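Initiator protein NS1 (Murine minute virus, PDB 4R94) initiates replication of the viral DNA with endonuclease and helicase activities, this N-terminal nickase domain binding the origin and cutting it at a magnesium-dependent site. Local coordinates at residues Gln117-Lys122 with His127-Ile132; Phe28-Glu33 with Ser92-Cys97; Gly225-Ser230 with Gly243-Val248; Leu229-Asp232 with Thr237-Leu240. One frame throughout, in Å; residues are numbered along the deposited sequence.

Overall arrangement
All four contacts lie in the nickase domain and reach its central antiparallel sheet. Along the chain contact 2 closes first, contact 1 follows, and contacts 3 and 4 start from the same strand, 227-232, sharing L229 and S230. Contact 1 pairs strands 112-121 and 125-134; strand 24-31 of contact 2 flanks 125-134, and strand 227-232 flanks 112-121. Centres of contacts 1 and 2 are about 9 Å apart, those of 3 and 4 about 8 Å, those of 2 and 3 about 20 Å. Contact 1 thus holds the metal site mid-sheet, helix 81-104 packs in contact 2, and the loop after strand 227-232 (contact 4) and helix 242-252 (contact 3) are tied to the sheet.

Contact 1 of 4, residues Gln117-Lys122 with His127-Ile132; sequences QHEWGK and HCHVLI. With MG (magnesium ion), chain B.
The metal site of the nickase sits on the hairpin of strands 112-121 and 125-134, where E119 meets H127 and H129 of the predicted RCR-2 motif, the His-hydrophobic-His type of rolling-circle initiators. E119 pairs with H127, and Q117 with H129, as antiparallel hydrogen-bonded pairs; E119 N to H127 O is nearly straight at 174°. This register puts the three ligands on one face of the sheet. Magnesium takes E119 OE1 at 2.1 Å, H127 NE2 at 2.3 Å and H129 NE2 at 2.2 Å, and three waters bring it to six ligands. A chi1 of 59° swings the H127 ring toward E119, and a hydrogen bond from ND1 to G125 O orients it with NE2 to the ion. E119 OE2 accepts Q117 NE2 at 2.9 Å through its anti lone pair and forms a salt bridge with K214. Q117 OE1 is itself held by S230 OG and R245 NH2. On the other face C128 SG stands over the H118 ring, 3.6 Å from its centroid; H118 NE2 bonds to D91. The protein thus supplies one oxygen and two nitrogens, while second-shell Q117, with K214, fixes the other oxygen and hence the rotation of the carboxylate.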
loop_
_atom_site.group_PDB
_atom_site.type_symbol
_atom_site.label_atom_id
_atom_site.label_comp_id
_atom_site.label_asym_id
_atom_site.label_seq_id
_atom_site.Cartn_x
_atom_site.Cartn_y
_atom_site.Cartn_z
ATOM N N GLN A 117 1.845 -0.396 3.639
ATOM C CA GLN A 117 1.808 -1.747 4.211
ATOM C C GLN A 117 0.772 -2.637 3.536
ATOM O O GLN A 117 -0.443 -2.349 3.541
ATOM C CB GLN A 117 1.531 -1.713 5.719
ATOM C CG GLN A 117 1.448 -3.115 6.322
ATOM C CD GLN A 117 1.838 -3.115 7.793
ATOM O OE1 GLN A 117 2.961 -2.744 8.138
ATOM N NE2 GLN A 117 0.927 -3.552 8.658
ATOM N N HIS A 118 1.263 -3.724 2.956
ATOM C CA HIS A 118 0.404 -4.717 2.319
ATOM C C HIS A 118 -0.095 -5.707 3.342
ATOM O O HIS A 118 0.698 -6.242 4.118
ATOM C CB HIS A 118 1.148 -5.487 1.236
ATOM C CG HIS A 118 1.633 -4.622 0.116
ATOM N ND1 HIS A 118 0.948 -4.494 -1.065
ATOM C CD2 HIS A 118 2.728 -3.831 0.024
ATOM C CE1 HIS A 118 1.620 -3.674 -1.865
ATOM N NE2 HIS A 118 2.693 -3.252 -1.219
ATOM N N GLU A 119 -1.395 -5.969 3.300
ATOM C CA GLU A 119 -2.060 -6.847 4.256
ATOM C C GLU A 119 -3.052 -7.802 3.591
ATOM O O GLU A 119 -3.372 -7.689 2.400
ATOM C CB GLU A 119 -2.796 -6.024 5.323
ATOM C CG GLU A 119 -1.891 -5.099 6.125
ATOM C CD GLU A 119 -2.613 -4.374 7.250
ATOM O OE1 GLU A 119 -3.863 -4.271 7.223
ATOM O OE2 GLU A 119 -1.904 -3.884 8.145
ATOM N N TRP A 120 -3.547 -8.750 4.388
ATOM C CA TRP A 120 -4.540 -9.696 3.912
ATOM C C TRP A 120 -5.685 -9.693 4.892
ATOM O O TRP A 120 -5.536 -10.138 6.025
ATOM C CB TRP A 120 -3.961 -11.103 3.782
ATOM C CG TRP A 120 -4.909 -12.055 3.134
ATOM C CD1 TRP A 120 -5.895 -12.790 3.740
ATOM C CD2 TRP A 120 -4.963 -12.376 1.746
ATOM N NE1 TRP A 120 -6.560 -13.546 2.803
ATOM C CE2 TRP A 120 -6.003 -13.313 1.571
ATOM C CE3 TRP A 120 -4.233 -11.962 0.633
ATOM C CZ2 TRP A 120 -6.332 -13.836 0.320
ATOM C CZ3 TRP A 120 -4.553 -12.488 -0.611
ATOM C CH2 TRP A 120 -5.594 -13.417 -0.756
ATOM N N GLY A 121 -6.815 -9.161 4.459
ATOM C CA GLY A 121 -7.977 -9.077 5.326
ATOM C C GLY A 121 -8.785 -10.358 5.296
ATOM O O GLY A 121 -8.829 -11.054 4.283
ATOM N N LYS A 122 -9.418 -10.667 6.427
ATOM C CA LYS A 122 -10.253 -11.852 6.547
ATOM C C LYS A 122 -11.301 -11.930 5.441
ATOM O O LYS A 122 -11.533 -12.995 4.857
ATOM C CB LYS A 122 -10.930 -11.865 7.920
ATOM C CG LYS A 122 -12.067 -12.862 8.048
ATOM C CD LYS A 122 -12.746 -12.735 9.407
ATOM C CE LYS A 122 -14.073 -13.482 9.436
ATOM N NZ LYS A 122 -13.914 -14.920 9.081
ATOM N N HIS A 127 -4.867 -6.064 0.329
ATOM C CA HIS A 127 -5.059 -4.624 0.201
ATOM C C HIS A 127 -3.796 -3.937 0.671
ATOM O O HIS A 127 -2.940 -4.564 1.290
ATOM C CB HIS A 127 -6.270 -4.141 0.996
ATOM C CG HIS A 127 -6.196 -4.429 2.458
ATOM N ND1 HIS A 127 -6.334 -5.702 2.981
ATOM C CD2 HIS A 127 -6.007 -3.606 3.515
ATOM C CE1 HIS A 127 -6.252 -5.640 4.298
ATOM N NE2 HIS A 127 -6.041 -4.384 4.649
ATOM N N CYS A 128 -3.677 -2.648 0.379
ATOM C CA CYS A 128 -2.456 -1.934 0.710
ATOM C C CYS A 128 -2.781 -0.597 1.359
ATOM O O CYS A 128 -3.399 0.275 0.745
ATOM C CB CYS A 128 -1.602 -1.768 -0.561
ATOM S SG CYS A 128 -0.018 -1.006 -0.228
ATOM N N HIS A 129 -2.399 -0.460 2.622
ATOM C CA HIS A 129 -2.520 0.800 3.327
ATOM C C HIS A 129 -1.434 1.773 2.906
ATOM O O HIS A 129 -0.266 1.409 2.798
ATOM C CB HIS A 129 -2.426 0.575 4.827
ATOM C CG HIS A 129 -3.569 -0.198 5.380
ATOM N ND1 HIS A 129 -4.698 0.414 5.873
ATOM C CD2 HIS A 129 -3.757 -1.530 5.525
ATOM C CE1 HIS A 129 -5.535 -0.509 6.314
ATOM N NE2 HIS A 129 -4.992 -1.697 6.108
ATOM N N VAL A 130 -1.837 3.011 2.679
ATOM C CA VAL A 130 -0.893 4.096 2.453
ATOM C C VAL A 130 -1.183 5.272 3.372
ATOM O O VAL A 130 -2.293 5.809 3.379
ATOM C CB VAL A 130 -0.928 4.592 1.000
ATOM C CG1 VAL A 130 0.079 5.746 0.811
ATOM C CG2 VAL A 130 -0.667 3.445 0.054
ATOM N N LEU A 131 -0.172 5.681 4.129
ATOM C CA LEU A 131 -0.233 6.953 4.844
ATOM C C LEU A 131 0.646 7.930 4.091
ATOM O O LEU A 131 1.782 7.597 3.765
ATOM C CB LEU A 131 0.260 6.802 6.288
ATOM C CG LEU A 131 -0.455 5.761 7.155
ATOM C CD1 LEU A 131 0.124 5.802 8.583
ATOM C CD2 LEU A 131 -1.969 5.974 7.149
ATOM N N ILE A 132 0.150 9.126 3.807
ATOM C CA ILE A 132 0.980 10.087 3.082
ATOM C C ILE A 132 0.597 11.525 3.415
ATOM O O ILE A 132 -0.591 11.872 3.481
ATOM C CB ILE A 132 0.893 9.860 1.540
ATOM C CG1 ILE A 132 1.831 10.807 0.786
ATOM C CG2 ILE A 132 -0.544 9.995 1.045
ATOM C CD1 ILE A 132 2.063 10.387 -0.654
HETATM MG MG MG B . -5.788 -3.647 6.777
HETATM O O HOH W 1 -7.795 -3.019 6.561
HETATM O O HOH W 2 -6.273 -5.630 7.435
HETATM O O HOH W 3 -5.973 -2.898 8.678
#

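Contact 2 of 4, residues Phe28-Glu33 with Ser92-Cys97; sequences FVFKNE and SLVKKC
Between 28-33 and 92-97 the closest CA atoms are those of F30 and V94, 7.3 Å apart, and no hydrogen bond links the strand segment to the helical one. The two side chains come from opposite directions and meet between the backbones. V94 CG1 is centred over one face of the F30 ring, 3.9 Å from the centroid and only 7° off the ring normal, which meets the geometry of a CH-pi contact. One torsion explains the fit: on V94, CG1 is anti to the backbone N (chi1 171°), which turns both methyls to the strand. The second methyl, V94 CG2, reaches the root of the ring, 4.0 Å from F30 CG, and lies equally near F30 CB. One helical turn further on, C97 CB comes to 4.1 Å from F30 CE2 in an oblique approach, so V94 and C97 together form the helix side of the contact. W153 of helix 142-160 meets the F30 ring edge-to-face and also touches V94, while V130 of strand 125-134 and V183 of strand 183-185 touch F30. F30, V94 and C97 are all buried, and their contacts across the interface are apolar. It is an alpha/beta layer interface, helix 81-104 packed on the central antiparallel sheet of the nickase domain, on the side of the strands that carries F30 and V130.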
loop_
_atom_site.group_PDB
_atom_site.type_symbol
_atom_site.label_atom_id
_atom_site.label_comp_id
_atom_site.label_asym_id
_atom_site.label_seq_id
_atom_site.Cartn_x
_atom_site.Cartn_y
_atom_site.Cartn_z
ATOM N N PHE A 28 -5.040 6.143 3.037
ATOM C CA PHE A 28 -5.680 5.500 1.887
ATOM C C PHE A 28 -5.582 3.981 1.965
ATOM O O PHE A 28 -4.678 3.438 2.597
ATOM C CB PHE A 28 -5.023 5.924 0.560
ATOM C CG PHE A 28 -5.082 7.393 0.280
ATOM C CD1 PHE A 28 -6.238 7.971 -0.223
ATOM C CD2 PHE A 28 -3.965 8.194 0.488
ATOM C CE1 PHE A 28 -6.289 9.312 -0.505
ATOM C CE2 PHE A 28 -4.011 9.558 0.206
ATOM C CZ PHE A 28 -5.188 10.114 -0.267
ATOM N N VAL A 29 -6.506 3.291 1.311
ATOM C CA VAL A 29 -6.338 1.868 1.047
ATOM C C VAL A 29 -6.478 1.625 -0.450
ATOM O O VAL A 29 -7.438 2.079 -1.086
ATOM C CB VAL A 29 -7.357 1.001 1.818
ATOM C CG1 VAL A 29 -7.197 -0.451 1.453
ATOM C CG2 VAL A 29 -7.152 1.176 3.315
ATOM N N PHE A 30 -5.480 0.949 -1.012
ATOM C CA PHE A 30 -5.502 0.504 -2.400
ATOM C C PHE A 30 -5.974 -0.931 -2.384
ATOM O O PHE A 30 -5.462 -1.756 -1.614
ATOM C CB PHE A 30 -4.116 0.610 -3.041
ATOM C CG PHE A 30 -3.682 2.028 -3.373
ATOM C CD1 PHE A 30 -3.341 2.928 -2.369
ATOM C CD2 PHE A 30 -3.566 2.427 -4.700
ATOM C CE1 PHE A 30 -2.919 4.218 -2.684
ATOM C CE2 PHE A 30 -3.140 3.706 -5.026
ATOM C CZ PHE A 30 -2.817 4.606 -4.027
ATOM N N LYS A 31 -6.955 -1.245 -3.217
ATOM C CA LYS A 31 -7.438 -2.627 -3.238
ATOM C C LYS A 31 -7.886 -3.036 -4.617
ATOM O O LYS A 31 -7.783 -2.271 -5.570
ATOM C CB LYS A 31 -8.586 -2.803 -2.243
ATOM C CG LYS A 31 -9.808 -2.008 -2.601
ATOM C CD LYS A 31 -10.810 -2.041 -1.447
ATOM C CE LYS A 31 -11.941 -1.066 -1.672
ATOM N NZ LYS A 31 -12.798 -0.968 -0.442
ATOM N N ASN A 32 -8.365 -4.262 -4.726
ATOM C CA ASN A 32 -9.119 -4.645 -5.915
ATOM C C ASN A 32 -10.230 -5.570 -5.463
ATOM O O ASN A 32 -10.285 -5.973 -4.299
ATOM C CB ASN A 32 -8.242 -5.274 -7.008
ATOM C CG ASN A 32 -7.468 -6.503 -6.553
ATOM O OD1 ASN A 32 -7.888 -7.239 -5.671
ATOM N ND2 ASN A 32 -6.335 -6.744 -7.204
ATOM N N GLU A 33 -11.165 -5.812 -6.365
ATOM C CA GLU A 33 -12.308 -6.674 -6.073
ATOM C C GLU A 33 -12.425 -7.626 -7.229
ATOM O O GLU A 33 -11.955 -7.337 -8.322
ATOM C CB GLU A 33 -13.590 -5.860 -5.891
ATOM C CG GLU A 33 -13.530 -4.930 -4.690
ATOM C CD GLU A 33 -14.726 -4.023 -4.575
ATOM O OE1 GLU A 33 -15.642 -4.139 -5.418
ATOM O OE2 GLU A 33 -14.739 -3.188 -3.637
ATOM N N SER A 92 4.944 -1.808 -6.577
ATOM C CA SER A 92 5.433 -0.885 -7.598
ATOM C C SER A 92 4.308 -0.022 -8.172
ATOM O O SER A 92 4.514 1.166 -8.394
ATOM C CB SER A 92 6.182 -1.636 -8.737
ATOM O OG SER A 92 5.319 -2.375 -9.594
ATOM N N LEU A 93 3.128 -0.604 -8.410
ATOM C CA LEU A 93 2.014 0.140 -8.993
ATOM C C LEU A 93 1.428 1.189 -8.041
ATOM O O LEU A 93 1.089 2.306 -8.476
ATOM C CB LEU A 93 0.901 -0.813 -9.445
ATOM C CG LEU A 93 1.267 -1.778 -10.582
ATOM C CD1 LEU A 93 0.054 -2.645 -10.869
ATOM C CD2 LEU A 93 1.738 -1.047 -11.854
ATOM N N VAL A 94 1.273 0.817 -6.771
ATOM C CA VAL A 94 0.809 1.754 -5.759
ATOM C C VAL A 94 1.735 2.968 -5.700
ATOM O O VAL A 94 1.279 4.124 -5.770
ATOM C CB VAL A 94 0.724 1.083 -4.381
ATOM C CG1 VAL A 94 0.461 2.131 -3.294
ATOM C CG2 VAL A 94 -0.404 0.036 -4.387
ATOM N N LYS A 95 3.037 2.705 -5.613
ATOM C CA LYS A 95 3.997 3.793 -5.522
ATOM C C LYS A 95 4.029 4.629 -6.792
ATOM O O LYS A 95 4.141 5.854 -6.705
ATOM C CB LYS A 95 5.375 3.243 -5.173
ATOM C CG LYS A 95 5.383 2.747 -3.739
ATOM C CD LYS A 95 6.640 2.028 -3.347
ATOM C CE LYS A 95 6.527 1.640 -1.866
ATOM N NZ LYS A 95 7.722 0.868 -1.419
ATOM N N LYS A 96 3.905 3.987 -7.959
ATOM C CA LYS A 96 3.803 4.736 -9.215
ATOM C C LYS A 96 2.644 5.730 -9.141
ATOM O O LYS A 96 2.789 6.879 -9.545
ATOM C CB LYS A 96 3.617 3.806 -10.416
ATOM C CG LYS A 96 3.662 4.531 -11.749
ATOM C CD LYS A 96 5.083 4.930 -12.079
ATOM C CE LYS A 96 5.166 5.558 -13.470
ATOM N NZ LYS A 96 6.570 5.852 -13.829
ATOM N N CYS A 97 1.505 5.290 -8.596
ATOM C CA CYS A 97 0.338 6.163 -8.502
ATOM C C CYS A 97 0.615 7.362 -7.605
ATOM O O CYS A 97 0.273 8.500 -7.943
ATOM C CB CYS A 97 -0.878 5.402 -7.963
ATOM S SG CYS A 97 -1.498 4.188 -9.116
#

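Contact 3 of 4, residues Gly225-Ser230 with Gly243-Val248; sequences GGYFLS and GERHLV
Stacking and one hydrogen bond join Y227 and S230 of strand 227-232 to R245 of helix 242-252. In the stack, the guanidinium is laid face-on against one side of the Y227 ring: the planes differ by 12° and the centres are 3.7 Å apart. R245 CZ is somewhat off the ring normal, a cation-pi arrangement with some offset, and R245 NH2 lies over the middle of the ring. The arginine and tyrosine run in opposing senses, so that R245 CD ends up 3.1 Å from Y227 OH. A bend in the arginine chain at chi3 lays the guanidinium along the tyrosine. The polar interaction is made at the rim of the same group, where R245 NH1 donates to S230 OG at 3.0 Å, with an angle of 153° at the hydrogen and the oxygen 18° out of the guanidinium plane. Q117 OE1 gathers both partners, bonding to R245 NH2 and to S230 OG. Face and rim are thus both engaged, which restricts rotation of the guanidinium in this buried setting. Within the fold, R245 reaches from helix 242-252 to strand 227-232 and onward to strand 112-121, while L212, in the predicted RCR-3 motif, touches its side chain.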
loop_
_atom_site.group_PDB
_atom_site.type_symbol
_atom_site.label_atom_id
_atom_site.label_comp_id
_atom_site.label_asym_id
_atom_site.label_seq_id
_atom_site.Cartn_x
_atom_site.Cartn_y
_atom_site.Cartn_z
ATOM N N GLY A 225 -5.651 -10.966 8.578
ATOM C CA GLY A 225 -5.206 -9.749 9.233
ATOM C C GLY A 225 -3.700 -9.552 9.256
ATOM O O GLY A 225 -3.215 -8.559 9.813
ATOM N N GLY A 226 -2.961 -10.477 8.653
ATOM C CA GLY A 226 -1.509 -10.403 8.670
ATOM C C GLY A 226 -0.972 -9.415 7.645
ATOM O O GLY A 226 -1.712 -8.954 6.782
ATOM N N TYR A 227 0.305 -9.075 7.756
ATOM C CA TYR A 227 0.937 -8.187 6.770
ATOM C C TYR A 227 1.955 -8.962 5.938
ATOM O O TYR A 227 2.574 -9.934 6.403
ATOM C CB TYR A 227 1.614 -6.982 7.457
ATOM C CG TYR A 227 2.952 -7.311 8.117
ATOM C CD1 TYR A 227 3.002 -7.855 9.400
ATOM C CD2 TYR A 227 4.157 -7.080 7.456
ATOM C CE1 TYR A 227 4.212 -8.173 9.994
ATOM C CE2 TYR A 227 5.372 -7.378 8.048
ATOM C CZ TYR A 227 5.392 -7.933 9.317
ATOM O OH TYR A 227 6.595 -8.254 9.915
ATOM N N PHE A 228 2.125 -8.525 4.696
ATOM C CA PHE A 228 3.130 -9.089 3.798
ATOM C C PHE A 228 4.460 -8.351 3.862
ATOM O O PHE A 228 5.521 -8.954 3.954
ATOM C CB PHE A 228 2.663 -9.038 2.345
ATOM C CG PHE A 228 1.543 -9.984 2.000
ATOM C CD1 PHE A 228 1.794 -11.331 1.765
ATOM C CD2 PHE A 228 0.253 -9.505 1.824
ATOM C CE1 PHE A 228 0.759 -12.190 1.400
ATOM C CE2 PHE A 228 -0.783 -10.346 1.472
ATOM C CZ PHE A 228 -0.531 -11.699 1.257
ATOM N N LEU A 229 4.380 -7.031 3.783
ATOM C CA LEU A 229 5.490 -6.207 3.342
ATOM C C LEU A 229 5.164 -4.772 3.719
ATOM O O LEU A 229 4.015 -4.346 3.554
ATOM C CB LEU A 229 5.667 -6.336 1.808
ATOM C CG LEU A 229 6.798 -5.613 1.086
ATOM C CD1 LEU A 229 8.082 -6.402 1.268
ATOM C CD2 LEU A 229 6.491 -5.457 -0.403
ATOM N N SER A 230 6.148 -4.031 4.224
ATOM C CA SER A 230 5.962 -2.614 4.514
ATOM C C SER A 230 7.133 -1.809 4.000
ATOM O O SER A 230 8.218 -2.354 3.773
ATOM C CB SER A 230 5.798 -2.365 6.019
ATOM O OG SER A 230 4.823 -3.230 6.553
ATOM N N GLY A 243 9.948 -9.513 14.587
ATOM C CA GLY A 243 10.420 -9.314 15.946
ATOM C C GLY A 243 10.972 -7.922 16.159
ATOM O O GLY A 243 10.765 -7.319 17.203
ATOM N N GLU A 244 11.655 -7.397 15.148
ATOM C CA GLU A 244 12.260 -6.076 15.237
ATOM C C GLU A 244 11.190 -4.986 15.201
ATOM O O GLU A 244 11.340 -3.932 15.813
ATOM C CB GLU A 244 13.272 -5.874 14.099
ATOM C CG GLU A 244 14.468 -6.832 14.191
ATOM C CD GLU A 244 15.420 -6.738 13.006
ATOM O OE1 GLU A 244 14.956 -6.761 11.844
ATOM O OE2 GLU A 244 16.645 -6.651 13.241
ATOM N N ARG A 245 10.123 -5.239 14.451
ATOM C CA ARG A 245 9.023 -4.292 14.365
ATOM C C ARG A 245 8.343 -4.149 15.732
ATOM O O ARG A 245 8.012 -3.045 16.162
ATOM C CB ARG A 245 8.022 -4.747 13.295
ATOM C CG ARG A 245 8.558 -4.611 11.855
ATOM C CD ARG A 245 7.793 -5.513 10.888
ATOM N NE ARG A 245 6.361 -5.218 10.884
ATOM C CZ ARG A 245 5.743 -4.502 9.951
ATOM N NH1 ARG A 245 6.434 -3.980 8.933
ATOM N NH2 ARG A 245 4.433 -4.290 10.048
ATOM N N HIS A 246 8.147 -5.269 16.417
ATOM C CA HIS A 246 7.562 -5.224 17.759
ATOM C C HIS A 246 8.499 -4.530 18.745
ATOM O O HIS A 246 8.044 -3.804 19.628
ATOM C CB HIS A 246 7.218 -6.635 18.234
ATOM C CG HIS A 246 6.170 -7.304 17.402
ATOM N ND1 HIS A 246 5.058 -6.641 16.939
ATOM C CD2 HIS A 246 6.083 -8.568 16.922
ATOM C CE1 HIS A 246 4.316 -7.472 16.224
ATOM N NE2 HIS A 246 4.918 -8.645 16.200
ATOM N N LEU A 247 9.808 -4.732 18.599
ATOM C CA LEU A 247 10.760 -3.958 19.396
ATOM C C LEU A 247 10.630 -2.449 19.148
ATOM O O LEU A 247 10.696 -1.656 20.083
ATOM C CB LEU A 247 12.199 -4.391 19.120
ATOM C CG LEU A 247 12.723 -5.708 19.683
ATOM C CD1 LEU A 247 14.214 -5.810 19.384
ATOM C CD2 LEU A 247 12.465 -5.796 21.172
ATOM N N VAL A 248 10.454 -2.042 17.893
ATOM C CA VAL A 248 10.222 -0.628 17.606
ATOM C C VAL A 248 9.002 -0.062 18.349
ATOM O O VAL A 248 9.069 1.025 18.914
ATOM C CB VAL A 248 10.046 -0.391 16.084
ATOM C CG1 VAL A 248 9.606 1.051 15.824
ATOM C CG2 VAL A 248 11.352 -0.689 15.372
#

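Contact 4 of 4, residues Leu229-Asp232 with Thr237-Leu240; sequences LSSD and TNFL
The D232 carboxylate and the N238 amide are the flat groups that join the end of strand 227-232 to the loop after it. Both T237 donors converge on D232 OD2: T237 N comes from the syn side at 2.7 Å, 17° out of the carboxylate plane, and T237 OG1 from the anti side, also at 2.7 Å and 21° out. The other oxygen, D232 OD1, accepts the backbone N-H groups of G234 and K236. On the amide, N238 OD1 accepts D232 N at 3.1 Å, with the donor tilted from the carbonyl plane, while N238 ND2 lies 3.2 Å from S231 CB. N238 CG is anti to its carbonyl carbon (chi1 -63°), which brings the amide alongside S231. A water accepts from N238 ND2 and donates to D232 O, bridging side chain and strand; a second lies between S230 N, whose N-H it accepts, and N238 O, 2.9 Å away. The type I turn T237-L240, closed by L240 N to T237 O, presents T237 and N238 to the strand. With four protein donors on one buried carboxylate, the negative charge of D232 is probably well stabilised, and between 229-232 and 237-240 side-chain and water-mediated bonds take the place of backbone-to-backbone pairing.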
loop_
_atom_site.group_PDB
_atom_site.type_symbol
_atom_site.label_atom_id
_atom_site.label_comp_id
_atom_site.label_asym_id
_atom_site.label_seq_id
_atom_site.Cartn_x
_atom_site.Cartn_y
_atom_site.Cartn_z
ATOM N N LEU A 229 4.380 -7.031 3.783
ATOM C CA LEU A 229 5.490 -6.207 3.342
ATOM C C LEU A 229 5.164 -4.772 3.719
ATOM O O LEU A 229 4.015 -4.346 3.554
ATOM C CB LEU A 229 5.667 -6.336 1.808
ATOM C CG LEU A 229 6.798 -5.613 1.086
ATOM C CD1 LEU A 229 8.082 -6.402 1.268
ATOM C CD2 LEU A 229 6.491 -5.457 -0.403
ATOM N N SER A 230 6.148 -4.031 4.224
ATOM C CA SER A 230 5.962 -2.614 4.514
ATOM C C SER A 230 7.133 -1.809 4.000
ATOM O O SER A 230 8.218 -2.354 3.773
ATOM C CB SER A 230 5.798 -2.365 6.019
ATOM O OG SER A 230 4.823 -3.230 6.553
ATOM N N SER A 231 6.923 -0.511 3.829
ATOM C CA SER A 231 8.015 0.382 3.447
ATOM C C SER A 231 7.676 1.817 3.782
ATOM O O SER A 231 6.513 2.168 3.962
ATOM C CB SER A 231 8.322 0.277 1.957
ATOM O OG SER A 231 7.161 0.514 1.172
ATOM N N ASP A 232 8.684 2.675 3.840
ATOM C CA ASP A 232 8.389 4.065 4.113
ATOM C C ASP A 232 9.375 4.973 3.398
ATOM O O ASP A 232 10.369 4.508 2.829
ATOM C CB ASP A 232 8.398 4.325 5.627
ATOM C CG ASP A 232 9.726 3.983 6.266
ATOM O OD1 ASP A 232 10.722 4.663 5.943
ATOM O OD2 ASP A 232 9.768 3.047 7.089
ATOM N N THR A 237 11.516 1.270 8.065
ATOM C CA THR A 237 10.878 0.035 8.513
ATOM C C THR A 237 11.026 -1.114 7.519
ATOM O O THR A 237 10.827 -2.264 7.896
ATOM C CB THR A 237 9.363 0.236 8.805
ATOM O OG1 THR A 237 8.668 0.593 7.605
ATOM C CG2 THR A 237 9.158 1.333 9.842
ATOM N N ASN A 238 11.410 -0.803 6.271
ATOM C CA ASN A 238 11.423 -1.772 5.166
ATOM C C ASN A 238 12.030 -3.109 5.527
ATOM O O ASN A 238 11.434 -4.151 5.311
ATOM C CB ASN A 238 12.223 -1.243 3.964
ATOM C CG ASN A 238 11.623 -0.003 3.344
ATOM O OD1 ASN A 238 11.279 0.946 4.033
ATOM N ND2 ASN A 238 11.534 0.007 2.022
ATOM N N PHE A 239 13.244 -3.072 6.064
ATOM C CA PHE A 239 14.006 -4.306 6.206
ATOM C C PHE A 239 13.803 -4.978 7.553
ATOM O O PHE A 239 14.418 -6.002 7.832
ATOM C CB PHE A 239 15.505 -4.042 5.989
ATOM C CG PHE A 239 15.861 -3.548 4.603
ATOM C CD1 PHE A 239 14.967 -3.625 3.540
ATOM C CD2 PHE A 239 17.122 -3.013 4.370
ATOM C CE1 PHE A 239 15.323 -3.161 2.272
ATOM C CE2 PHE A 239 17.484 -2.551 3.108
ATOM C CZ PHE A 239 16.585 -2.629 2.059
ATOM N N LEU A 240 12.929 -4.421 8.390
ATOM C CA LEU A 240 12.723 -4.989 9.722
ATOM C C LEU A 240 11.958 -6.315 9.711
ATOM O O LEU A 240 10.912 -6.442 9.070
ATOM C CB LEU A 240 11.979 -3.994 10.616
ATOM C CG LEU A 240 12.626 -2.625 10.821
ATOM C CD1 LEU A 240 11.804 -1.799 11.822
ATOM C CD2 LEU A 240 14.061 -2.791 11.309
HETATM O O HOH W 4 8.690 -5.138 5.238
HETATM O O HOH W 5 10.960 2.669 0.807
#